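Local coordinates for tyrosine-protein phosphatase YwqE (Bacillus subtilis, PDB 3QY7) that removes phosphate from phosphotyrosine-containing proteins, as a metal-dependent protein tyrosine phosphatase of the PHP-like TIM-barrel class that uses manganese as cofactor, at residues D3-I8 / A192-N197; H7-M12 / E57-L62. One frame throughout, in Å; residues are numbered along the deposited sequence.

How the contacts relate
The two contacts share His7 and Ile8 and thus start from one loop, between strand 2-3 and helix 19-31, yet they show how chemistry changes from the middle of a barrel to its periphery. Contact 1 lies near the centre of the chain, wholly buried, where the loops after strands 2-3 and 190-192 meet through hydrogen bonds, stacked rings and metal ligands. Contact 2, centred about 17 Å from the centre of the chain, sets the continuation of the same loop against helix 52-68; its touching residues are mostly buried too, but its side-chain contacts are apolar, and no hydrogen bond crosses it. His7 binds iron in the first, while Ile8 turns to hydrocarbon packing in the second.

Contact 1. Residues D3-I8 / A192-N197; sequences DIHCHI and ASDAHN. With FE (Fe (III) ion), chain C; MG (magnesium ion), chain D.
Ser193 OG is gripped from two directions: it donates to Asp3 OD2 at 2.6 Å and accepts from the backbone N of Ala195, closing an ST turn. The other carboxylate oxygen, Asp3 OD1, receives Ser193 N at 2.8 Å in a nearly straight bond (169°). Both oxygens use their syn lone pairs, a two-pronged fit that holds the carboxylate in place. Backbone bonds from Asp194 N to His5 O and from His7 N to Ala195 O add two further links.

Past these bonds the side chains turn to iron. His5 NE2, His7 NE2 and Asp194 OD1 all bind it, with 2.2 Å between Asp194 OD1 and iron; water 1, which also donates to Asp194 OD2, and Glu80 are among the other ligands. Asp194 CG, anti to its backbone N (chi1 -160°), lies over the rim of the His5 ring. CB itself lies over the face, with 4.0 Å from Asp194 CB to the His5 ring centroid, a CH-pi contact. His196 makes an offset stack with His7, planes 30° apart, while its ND1 donates to Asp194 O in the ring plane and its NE2 binds magnesium at 2.1 Å. Gln161 and Asp13 hold His5 ND1 and His7 ND1, second-shell bonds that orient both rings.

The two loops follow strands 2-3 and 190-192 of the barrel; strand 36-38 flanks the first, strand 159-163 the second, and Met25 of helix 19-31 touches Ala195.

Contact 2. Residues H7-M12 / E57-L62; sequences HILPAM and EAADQL. With FE (Fe (III) ion), chain C.
Leu9 reaches helix 52-68 with the two methyls at its tip, and each finds a different part of the helix. From CB the chain runs to CG, which stands anti to the carbonyl carbon (chi1 -64°), and there it forks. CD1 meets the methyl of Ala58, with 4.0 Å between Leu9 CD1 and Ala58 CB. CD2 lies against the helix backbone, 3.7 Å from Ala58 O, and also approaches Ala59 N; it extends to Leu62 CD2 at 4.0 Å. Ala58 O is already bonded within the helix to Leu62 N, so the methyl packs on a carbonyl whose polar need is met.

On one side of Leu9, Ile8 crosses Leu62 at about a right angle and presents both CG1 and CG2 to the single methyl Leu62 CD2. On another, the Met12 chain bends at chi2 (-136°), which sets SD; beyond it, Met12 CE lies 3.3 Å from Ala58 CB, tighter than usual for two carbons. Ala58 CB thus receives methyls from both Leu9 and Met12. Pro41 touches both of these side chains from a neighbouring loop, and Ser22 of helix 19-31 touches Leu62.

Helix 52-68 lies between the parallel strands 36-38 and 74-76, as in the beta-alpha units of a TIM barrel, and the loop after strand 2-3 packs on it. That loop carries the iron ligand His7 at its inner end and the helix-facing residues farther along.

Contact 1. Residues D3-I8 / A192-N197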
ATOM      1  N   ASP A   3       8.919   0.851   0.901  1.00 10.61           N
ATOM      2  CA  ASP A   3       7.603   1.482   0.699  1.00  9.79           C
ATOM      3  C   ASP A   3       6.808   0.562  -0.210  1.00 10.32           C
ATOM      4  O   ASP A   3       7.222   0.309  -1.335  1.00 11.05           O
ATOM      5  CB  ASP A   3       7.812   2.856   0.051  1.00 10.59           C
ATOM      6  CG  ASP A   3       6.545   3.693  -0.007  1.00 11.03           C
ATOM      7  OD1 ASP A   3       5.679   3.530   0.880  1.00 12.34           O
ATOM      8  OD2 ASP A   3       6.432   4.519  -0.944  1.00 10.46           O
ATOM      9  N   ILE A   4       5.680   0.045   0.288  1.00  9.55           N
ATOM     10  CA  ILE A   4       4.952  -1.009  -0.435  1.00  9.62           C
ATOM     11  C   ILE A   4       3.810  -0.530  -1.336  1.00  9.31           C
ATOM     12  O   ILE A   4       3.130  -1.352  -1.954  1.00 10.10           O
ATOM     13  CB  ILE A   4       4.424  -2.134   0.507  1.00  9.08           C
ATOM     14  CG1 ILE A   4       3.303  -1.637   1.437  1.00  9.94           C
ATOM     15  CG2 ILE A   4       5.574  -2.734   1.292  1.00 10.53           C
ATOM     16  CD1 ILE A   4       2.355  -2.774   1.865  1.00 11.11           C
ATOM     17  N   HIS A   5       3.572   0.784  -1.366  1.00  9.07           N
ATOM     18  CA  HIS A   5       2.466   1.368  -2.145  1.00  9.26           C
ATOM     19  C   HIS A   5       2.914   2.753  -2.605  1.00  9.29           C
ATOM     20  O   HIS A   5       3.136   3.634  -1.783  1.00 10.21           O
ATOM     21  CB  HIS A   5       1.210   1.429  -1.250  1.00  9.11           C
ATOM     22  CG  HIS A   5      -0.024   1.974  -1.913  1.00 10.85           C
ATOM     23  ND1 HIS A   5      -1.273   1.784  -1.366  1.00 10.28           N
ATOM     24  CD2 HIS A   5      -0.219   2.656  -3.069  1.00 11.78           C
ATOM     25  CE1 HIS A   5      -2.185   2.361  -2.137  1.00  7.55           C
ATOM     26  NE2 HIS A   5      -1.574   2.886  -3.181  1.00  9.95           N
ATOM     27  N   CYS A   6       3.076   2.933  -3.915  1.00  8.98           N
ATOM     28  CA  CYS A   6       3.668   4.170  -4.431  1.00  9.58           C
ATOM     29  C   CYS A   6       3.405   4.300  -5.924  1.00 10.49           C
ATOM     30  O   CYS A   6       3.526   3.331  -6.679  1.00 10.02           O
ATOM     31  CB  CYS A   6       5.172   4.157  -4.169  1.00 10.18           C
ATOM     32  SG  CYS A   6       5.946   5.766  -4.389  1.00 10.63           S
ATOM     33  N   HIS A   7       3.033   5.501  -6.349  1.00  9.86           N
ATOM     34  CA  HIS A   7       2.699   5.741  -7.737  1.00 10.96           C
ATOM     35  C   HIS A   7       3.809   6.538  -8.390  1.00 11.72           C
ATOM     36  O   HIS A   7       3.613   7.642  -8.919  1.00 12.69           O
ATOM     37  CB  HIS A   7       1.316   6.397  -7.808  1.00 11.03           C
ATOM     38  CG  HIS A   7       0.249   5.549  -7.200  1.00 11.31           C
ATOM     39  ND1 HIS A   7      -0.534   4.699  -7.951  1.00 11.67           N
ATOM     40  CD2 HIS A   7      -0.110   5.357  -5.910  1.00 10.09           C
ATOM     41  CE1 HIS A   7      -1.368   4.061  -7.145  1.00  8.72           C
ATOM     42  NE2 HIS A   7      -1.122   4.427  -5.901  1.00 12.48           N
ATOM     43  N   ILE A   8       5.007   5.944  -8.347  1.00 11.66           N
ATOM     44  CA  ILE A   8       6.227   6.557  -8.863  1.00 11.69           C
ATOM     45  C   ILE A   8       6.458   6.297 -10.363  1.00 11.84           C
ATOM     46  O   ILE A   8       7.171   7.063 -11.008  1.00 12.53           O
ATOM     47  CB  ILE A   8       7.475   6.146  -8.024  1.00 11.95           C
ATOM     48  CG1 ILE A   8       8.663   7.075  -8.309  1.00 11.75           C
ATOM     49  CG2 ILE A   8       7.839   4.679  -8.277  1.00 12.28           C
ATOM     50  CD1 ILE A   8       9.797   6.901  -7.302  1.00 12.11           C
ATOM     51  N   ALA A 192       2.608   2.986   4.435  1.00 10.82           N
ATOM     52  CA  ALA A 192       3.193   3.249   3.131  1.00 10.69           C
ATOM     53  C   ALA A 192       2.762   4.608   2.605  1.00 10.57           C
ATOM     54  O   ALA A 192       1.744   5.158   3.037  1.00 11.02           O
ATOM     55  CB  ALA A 192       2.830   2.119   2.118  1.00 11.06           C
ATOM     56  N   SER A 193       3.534   5.127   1.656  1.00 10.65           N
ATOM     57  CA  SER A 193       3.335   6.494   1.169  1.00 11.19           C
ATOM     58  C   SER A 193       2.088   6.720   0.346  1.00 11.12           C
ATOM     59  O   SER A 193       1.436   7.759   0.496  1.00 10.91           O
ATOM     60  CB  SER A 193       4.539   6.965   0.336  1.00 11.44           C
ATOM     61  OG  SER A 193       4.583   6.298  -0.928  1.00 11.25           O
ATOM     62  N   ASP A 194       1.810   5.802  -0.592  1.00 11.18           N
ATOM     63  CA  ASP A 194       0.823   6.054  -1.611  1.00 12.01           C
ATOM     64  C   ASP A 194       1.173   7.392  -2.304  1.00 12.27           C
ATOM     65  O   ASP A 194       0.287   8.164  -2.688  1.00 12.78           O
ATOM     66  CB  ASP A 194      -0.569   6.104  -0.968  1.00 11.44           C
ATOM     67  CG  ASP A 194      -1.678   5.886  -1.952  1.00 12.52           C
ATOM     68  OD1 ASP A 194      -1.425   5.722  -3.174  1.00 11.72           O
ATOM     69  OD2 ASP A 194      -2.836   5.867  -1.482  1.00 17.63           O
ATOM     70  N   ALA A 195       2.463   7.679  -2.442  1.00 11.80           N
ATOM     71  CA  ALA A 195       2.895   8.927  -3.073  1.00 12.37           C
ATOM     72  C   ALA A 195       2.464   9.050  -4.528  1.00 12.33           C
ATOM     73  O   ALA A 195       2.545   8.087  -5.300  1.00 12.33           O
ATOM     74  CB  ALA A 195       4.428   9.090  -2.964  1.00 12.39           C
ATOM     75  N   HIS A 196       2.024  10.247  -4.920  1.00 11.91           N
ATOM     76  CA  HIS A 196       1.688  10.517  -6.328  1.00 12.72           C
ATOM     77  C   HIS A 196       2.535  11.627  -6.943  1.00 12.65           C
ATOM     78  O   HIS A 196       2.656  11.702  -8.149  1.00 13.59           O
ATOM     79  CB  HIS A 196       0.214  10.914  -6.501  1.00 12.45           C
ATOM     80  CG  HIS A 196      -0.749   9.769  -6.439  1.00 15.34           C
ATOM     81  ND1 HIS A 196      -0.854   8.940  -5.345  1.00 17.90           N
ATOM     82  CD2 HIS A 196      -1.705   9.365  -7.306  1.00 19.57           C
ATOM     83  CE1 HIS A 196      -1.805   8.051  -5.551  1.00 16.42           C
ATOM     84  NE2 HIS A 196      -2.335   8.282  -6.735  1.00 18.30           N
ATOM     85  N   ASN A 197       3.105  12.492  -6.109  1.00 12.45           N
ATOM     86  CA  ASN A 197       3.826  13.667  -6.605  1.00 14.06           C
ATOM     87  C   ASN A 197       4.705  14.174  -5.479  1.00 15.14           C
ATOM     88  O   ASN A 197       4.715  13.577  -4.405  1.00 15.75           O
ATOM     89  CB  ASN A 197       2.841  14.734  -7.107  1.00 14.08           C
ATOM     90  CG  ASN A 197       1.829  15.128  -6.054  1.00 13.08           C
ATOM     91  OD1 ASN A 197       2.191  15.524  -4.943  1.00 14.04           O
ATOM     92  ND2 ASN A 197       0.545  15.005  -6.393  1.00 14.38           N
TER
HETATM   93 FE    FE C 264      -2.621   4.288  -4.394  1.00 12.53          FE
HETATM   94 MG    MG D 265      -3.911   7.117  -7.378  1.00 15.28          MG
HETATM   95  O   HOH W   1      -4.096   4.463  -3.249  1.00 13.34           O

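Contact 2. Residues H7-M12 / E57-L62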
ATOM      1  N   HIS A   7       3.033   5.501  -6.349  1.00  9.86           N
ATOM      2  CA  HIS A   7       2.699   5.741  -7.737  1.00 10.96           C
ATOM      3  C   HIS A   7       3.809   6.538  -8.390  1.00 11.72           C
ATOM      4  O   HIS A   7       3.613   7.642  -8.919  1.00 12.69           O
ATOM      5  CB  HIS A   7       1.316   6.397  -7.808  1.00 11.03           C
ATOM      6  CG  HIS A   7       0.249   5.549  -7.200  1.00 11.31           C
ATOM      7  ND1 HIS A   7      -0.534   4.699  -7.951  1.00 11.67           N
ATOM      8  CD2 HIS A   7      -0.110   5.357  -5.910  1.00 10.09           C
ATOM      9  CE1 HIS A   7      -1.368   4.061  -7.145  1.00  8.72           C
ATOM     10  NE2 HIS A   7      -1.122   4.427  -5.901  1.00 12.48           N
ATOM     11  N   ILE A   8       5.007   5.944  -8.347  1.00 11.66           N
ATOM     12  CA  ILE A   8       6.227   6.557  -8.863  1.00 11.69           C
ATOM     13  C   ILE A   8       6.458   6.297 -10.363  1.00 11.84           C
ATOM     14  O   ILE A   8       7.171   7.063 -11.008  1.00 12.53           O
ATOM     15  CB  ILE A   8       7.475   6.146  -8.024  1.00 11.95           C
ATOM     16  CG1 ILE A   8       8.663   7.075  -8.309  1.00 11.75           C
ATOM     17  CG2 ILE A   8       7.839   4.679  -8.277  1.00 12.28           C
ATOM     18  CD1 ILE A   8       9.797   6.901  -7.302  1.00 12.11           C
ATOM     19  N   LEU A   9       5.863   5.238 -10.916  1.00 11.49           N
ATOM     20  CA  LEU A   9       6.023   4.967 -12.347  1.00 12.27           C
ATOM     21  C   LEU A   9       5.312   6.042 -13.174  1.00 13.79           C
ATOM     22  O   LEU A   9       4.176   6.411 -12.868  1.00 13.75           O
ATOM     23  CB  LEU A   9       5.527   3.569 -12.720  1.00 12.38           C
ATOM     24  CG  LEU A   9       6.312   2.420 -12.088  1.00 11.80           C
ATOM     25  CD1 LEU A   9       5.736   1.066 -12.479  1.00 13.10           C
ATOM     26  CD2 LEU A   9       7.831   2.483 -12.396  1.00 13.00           C
ATOM     27  N   PRO A  10       5.994   6.545 -14.205  1.00 14.41           N
ATOM     28  CA  PRO A  10       5.462   7.652 -14.996  1.00 16.12           C
ATOM     29  C   PRO A  10       4.457   7.211 -16.050  1.00 17.73           C
ATOM     30  O   PRO A  10       4.581   6.109 -16.609  1.00 17.44           O
ATOM     31  CB  PRO A  10       6.708   8.194 -15.688  1.00 16.05           C
ATOM     32  CG  PRO A  10       7.542   6.955 -15.926  1.00 16.60           C
ATOM     33  CD  PRO A  10       7.334   6.131 -14.672  1.00 14.71           C
ATOM     34  N   ALA A  11       3.483   8.086 -16.309  1.00 18.76           N
ATOM     35  CA  ALA A  11       2.498   7.913 -17.377  1.00 20.16           C
ATOM     36  C   ALA A  11       1.761   6.581 -17.283  1.00 20.61           C
ATOM     37  O   ALA A  11       1.562   5.897 -18.292  1.00 21.59           O
ATOM     38  CB  ALA A  11       3.169   8.072 -18.751  1.00 20.52           C
ATOM     39  N   MET A  12       1.360   6.198 -16.077  1.00 20.11           N
ATOM     40  CA  MET A  12       0.583   5.009 -15.876  1.00 20.88           C
ATOM     41  C   MET A  12      -0.743   5.261 -15.253  1.00 20.05           C
ATOM     42  O   MET A  12      -1.693   4.595 -15.473  1.00 20.33           O
ATOM     43  CB  MET A  12       1.324   4.032 -14.973  1.00 21.59           C
ATOM     44  CG  MET A  12       2.547   3.534 -15.537  1.00 25.05           C
ATOM     45  SD  MET A  12       2.753   1.786 -15.304  1.00 29.70           S
ATOM     46  CE  MET A  12       3.855   1.460 -16.541  1.00 29.90           C
ATOM     47  N   GLU A  57       8.501  -3.560 -17.270  1.00 14.56           N
ATOM     48  CA  GLU A  57       9.286  -2.707 -18.170  1.00 15.58           C
ATOM     49  C   GLU A  57       9.516  -1.309 -17.585  1.00 15.04           C
ATOM     50  O   GLU A  57      10.649  -0.822 -17.546  1.00 15.30           O
ATOM     51  CB  GLU A  57       8.609  -2.586 -19.542  1.00 16.41           C
ATOM     52  CG  GLU A  57       9.461  -1.788 -20.547  1.00 20.11           C
ATOM     53  CD  GLU A  57       8.715  -1.262 -21.777  1.00 26.35           C
ATOM     54  OE1 GLU A  57       7.519  -1.590 -21.969  1.00 27.67           O
ATOM     55  OE2 GLU A  57       9.354  -0.526 -22.578  1.00 29.17           O
ATOM     56  N   ALA A  58       8.437  -0.678 -17.116  1.00 14.02           N
ATOM     57  CA  ALA A  58       8.516   0.674 -16.569  1.00 13.35           C
ATOM     58  C   ALA A  58       9.412   0.729 -15.335  1.00 12.97           C
ATOM     59  O   ALA A  58      10.193   1.670 -15.162  1.00 13.65           O
ATOM     60  CB  ALA A  58       7.132   1.206 -16.240  1.00 12.95           C
ATOM     61  N   ALA A  59       9.312  -0.293 -14.491  1.00 13.14           N
ATOM     62  CA  ALA A  59      10.164  -0.353 -13.291  1.00 12.68           C
ATOM     63  C   ALA A  59      11.624  -0.513 -13.692  1.00 12.63           C
ATOM     64  O   ALA A  59      12.498   0.163 -13.148  1.00 12.63           O
ATOM     65  CB  ALA A  59       9.713  -1.467 -12.365  1.00 11.97           C
ATOM     66  N   ASP A  60      11.870  -1.366 -14.686  1.00 13.46           N
ATOM     67  CA  ASP A  60      13.222  -1.592 -15.172  1.00 14.34           C
ATOM     68  C   ASP A  60      13.794  -0.294 -15.736  1.00 13.67           C
ATOM     69  O   ASP A  60      14.928   0.064 -15.442  1.00 12.74           O
ATOM     70  CB  ASP A  60      13.213  -2.679 -16.252  1.00 14.44           C
ATOM     71  CG  ASP A  60      13.077  -4.105 -15.703  1.00 19.83           C
ATOM     72  OD1 ASP A  60      12.883  -5.014 -16.536  1.00 22.54           O
ATOM     73  OD2 ASP A  60      13.177  -4.350 -14.483  1.00 21.82           O
ATOM     74  N   GLN A  61      13.000   0.408 -16.550  1.00 13.58           N
ATOM     75  CA  GLN A  61      13.423   1.685 -17.131  1.00 14.27           C
ATOM     76  C   GLN A  61      13.695   2.750 -16.070  1.00 13.40           C
ATOM     77  O   GLN A  61      14.685   3.487 -16.168  1.00 14.52           O
ATOM     78  CB  GLN A  61      12.376   2.215 -18.126  1.00 13.84           C
ATOM     79  CG  GLN A  61      12.260   1.429 -19.446  1.00 16.70           C
ATOM     80  CD  GLN A  61      13.593   1.219 -20.143  1.00 22.20           C
ATOM     81  OE1 GLN A  61      13.845   0.150 -20.701  1.00 24.74           O
ATOM     82  NE2 GLN A  61      14.455   2.230 -20.111  1.00 23.44           N
ATOM     83  N   LEU A  62      12.820   2.838 -15.061  1.00 12.86           N
ATOM     84  CA  LEU A  62      13.039   3.793 -13.978  1.00 12.46           C
ATOM     85  C   LEU A  62      14.313   3.443 -13.206  1.00 11.90           C
ATOM     86  O   LEU A  62      15.105   4.327 -12.911  1.00 13.14           O
ATOM     87  CB  LEU A  62      11.844   3.902 -13.034  1.00 12.49           C
ATOM     88  CG  LEU A  62      11.991   4.909 -11.874  1.00 12.04           C
ATOM     89  CD1 LEU A  62      12.428   6.320 -12.312  1.00 12.46           C
ATOM     90  CD2 LEU A  62      10.667   5.002 -11.089  1.00 13.23           C
TER
HETATM   91 FE    FE C 264      -2.621   4.288  -4.394  1.00 12.53          FE
HETATM   92  O   HOH W   1      -4.096   4.463  -3.249  1.00 13.34           O